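Local coordinates for protein malonyl CoA reductase (malonate semialdehyde-forming) (Sulfolobus tokodaii, PDB 2EP5) that probably reduces malonyl-CoA to malonate semialdehyde with NADPH, as a member of the aspartate-semialdehyde dehydrogenase family, at residues I166-K171 with I250-I256. Residues are numbered along the deposited sequence; the frame is centred on the assembly and turned at random.
Sequences IATKSK and IVTNERI
Thr252 reaches across to the turn after helix 164-168, its hydroxyl OG1 donating to Lys169 O at 2.9 Å, almost in line with the carbonyl (C=O...OG1 166°). With OG1 anti to the backbone N (chi1 174°), the same oxygen accepts from Glu254 N, closing an ST turn just past strand 244-251; threonine suits the place because its methyl CG2 lies 3.9 Å from Ile166 CG2. That branch of Ile166 also packs on Ile250 CG2 at about a right angle, while small Ala167 lets the helix come close to Ile250 CD1. Ser170, small enough for its CB to sit 3.3 Å from Thr252 CB, turns OG back to Ala167 O. Lys171 and Val251 form an antiparallel hydrogen-bonded pair, Lys171 N to Val251 O 3.0 Å, and both pack on a second subunit, against its Val251 and Lys171. On the exposed side Lys169 NZ lies 3.9 Å from Glu254 OE1, a long salt bridge; its stronger partner is Glu165. A valine in place of Thr252 would probably leave Lys169 O and Glu254 N without their shared mate and the turn freer to shift. One hydroxyl thus ties the turn after the helix to that after the strand, the Lys169-Glu254 pair adding little.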
loop_
_atom_site.group_PDB
_atom_site.type_symbol
_atom_site.label_atom_id
_atom_site.label_comp_id
_atom_site.label_asym_id
_atom_site.label_seq_id
_atom_site.Cartn_x
_atom_site.Cartn_y
_atom_site.Cartn_z
ATOM N N ILE A 166 25.742 -6.111 29.289
ATOM C CA ILE A 166 24.825 -7.244 29.220
ATOM C C ILE A 166 24.979 -7.914 27.859
ATOM O O ILE A 166 25.119 -9.138 27.767
ATOM C CB ILE A 166 23.366 -6.791 29.377
ATOM C CG1 ILE A 166 23.187 -6.076 30.716
ATOM C CG2 ILE A 166 22.438 -7.990 29.291
ATOM C CD1 ILE A 166 21.803 -5.479 30.909
ATOM N N ALA A 167 24.964 -7.091 26.812
ATOM C CA ALA A 167 25.091 -7.563 25.433
ATOM C C ALA A 167 26.396 -8.316 25.187
ATOM O O ALA A 167 26.439 -9.262 24.401
ATOM C CB ALA A 167 24.981 -6.380 24.464
ATOM N N THR A 168 27.461 -7.890 25.853
ATOM C CA THR A 168 28.760 -8.535 25.692
ATOM C C THR A 168 28.753 -9.972 26.212
ATOM O O THR A 168 29.439 -10.840 25.670
ATOM C CB THR A 168 29.868 -7.743 26.421
ATOM O OG1 THR A 168 30.130 -6.524 25.708
ATOM C CG2 THR A 168 31.140 -8.564 26.508
ATOM N N LYS A 169 27.976 -10.219 27.261
ATOM C CA LYS A 169 27.885 -11.552 27.845
ATOM C C LYS A 169 26.565 -12.205 27.447
ATOM O O LYS A 169 25.731 -12.510 28.305
ATOM C CB LYS A 169 27.950 -11.479 29.371
ATOM C CG LYS A 169 29.149 -10.759 29.955
ATOM C CD LYS A 169 28.969 -10.679 31.466
ATOM C CE LYS A 169 29.977 -9.770 32.150
ATOM N NZ LYS A 169 29.565 -9.529 33.568
ATOM N N SER A 170 26.368 -12.418 26.151
ATOM C CA SER A 170 25.133 -13.026 25.684
ATOM C C SER A 170 25.198 -13.357 24.208
ATOM O O SER A 170 26.203 -13.104 23.539
ATOM C CB SER A 170 23.967 -12.064 25.886
ATOM O OG SER A 170 24.009 -11.044 24.898
ATOM N N LYS A 171 24.111 -13.938 23.718
ATOM C CA LYS A 171 23.969 -14.258 22.307
ATOM C C LYS A 171 22.901 -13.257 21.866
ATOM O O LYS A 171 21.769 -13.259 22.371
ATOM C CB LYS A 171 23.493 -15.701 22.108
ATOM C CG LYS A 171 23.162 -16.072 20.661
ATOM C CD LYS A 171 24.368 -15.946 19.726
ATOM C CE LYS A 171 23.946 -16.034 18.256
ATOM N NZ LYS A 171 25.095 -15.910 17.311
ATOM N N ILE A 250 18.518 -9.986 23.676
ATOM C CA ILE A 250 19.795 -10.276 24.299
ATOM C C ILE A 250 19.613 -11.543 25.139
ATOM O O ILE A 250 19.144 -11.484 26.281
ATOM C CB ILE A 250 20.255 -9.093 25.173
ATOM C CG1 ILE A 250 20.421 -7.850 24.289
ATOM C CG2 ILE A 250 21.564 -9.428 25.867
ATOM C CD1 ILE A 250 20.936 -6.617 25.022
ATOM N N VAL A 251 19.965 -12.685 24.547
ATOM C CA VAL A 251 19.839 -13.992 25.210
ATOM C C VAL A 251 20.967 -14.191 26.210
ATOM O O VAL A 251 22.105 -14.452 25.831
ATOM C CB VAL A 251 19.879 -15.150 24.178
ATOM C CG1 VAL A 251 19.527 -16.474 24.857
ATOM C CG2 VAL A 251 18.912 -14.850 23.027
ATOM N N THR A 252 20.639 -14.085 27.492
ATOM C CA THR A 252 21.636 -14.221 28.545
ATOM C C THR A 252 21.000 -14.536 29.895
ATOM O O THR A 252 19.828 -14.247 30.114
ATOM C CB THR A 252 22.443 -12.912 28.682
ATOM O OG1 THR A 252 23.328 -13.006 29.802
ATOM C CG2 THR A 252 21.500 -11.720 28.871
ATOM N N ASN A 253 21.778 -15.124 30.797
ATOM C CA ASN A 253 21.277 -15.451 32.126
ATOM C C ASN A 253 21.756 -14.431 33.156
ATOM O O ASN A 253 21.548 -14.597 34.356
ATOM C CB ASN A 253 21.711 -16.862 32.527
ATOM C CG ASN A 253 20.874 -17.945 31.858
ATOM O OD1 ASN A 253 21.404 -18.843 31.196
ATOM N ND2 ASN A 253 19.557 -17.868 32.036
ATOM N N GLU A 254 22.401 -13.371 32.683
ATOM C CA GLU A 254 22.873 -12.317 33.578
ATOM C C GLU A 254 21.651 -11.709 34.252
ATOM O O GLU A 254 20.580 -11.641 33.653
ATOM C CB GLU A 254 23.608 -11.224 32.790
ATOM C CG GLU A 254 24.931 -11.656 32.172
ATOM C CD GLU A 254 25.946 -12.077 33.219
ATOM O OE1 GLU A 254 26.127 -11.320 34.197
ATOM O OE2 GLU A 254 26.563 -13.158 33.066
ATOM N N ARG A 255 21.800 -11.280 35.499
ATOM C CA ARG A 255 20.684 -10.668 36.208
ATOM C C ARG A 255 20.319 -9.401 35.444
ATOM O O ARG A 255 21.175 -8.784 34.804
ATOM C CB ARG A 255 21.080 -10.324 37.646
ATOM C CG ARG A 255 21.669 -11.495 38.425
ATOM C CD ARG A 255 21.960 -11.121 39.867
ATOM N NE ARG A 255 22.632 -9.827 39.985
ATOM C CZ ARG A 255 23.807 -9.536 39.437
ATOM N NH1 ARG A 255 24.451 -10.449 38.726
ATOM N NH2 ARG A 255 24.337 -8.331 39.595
ATOM N N ILE A 256 19.050 -9.015 35.504
ATOM C CA ILE A 256 18.605 -7.831 34.795
ATOM C C ILE A 256 17.511 -7.070 35.530
ATOM O O ILE A 256 16.450 -7.618 35.819
ATOM C CB ILE A 256 18.097 -8.210 33.384
ATOM C CG1 ILE A 256 19.267 -8.710 32.532
ATOM C CG2 ILE A 256 17.425 -7.017 32.733
ATOM C CD1 ILE A 256 18.863 -9.350 31.221
#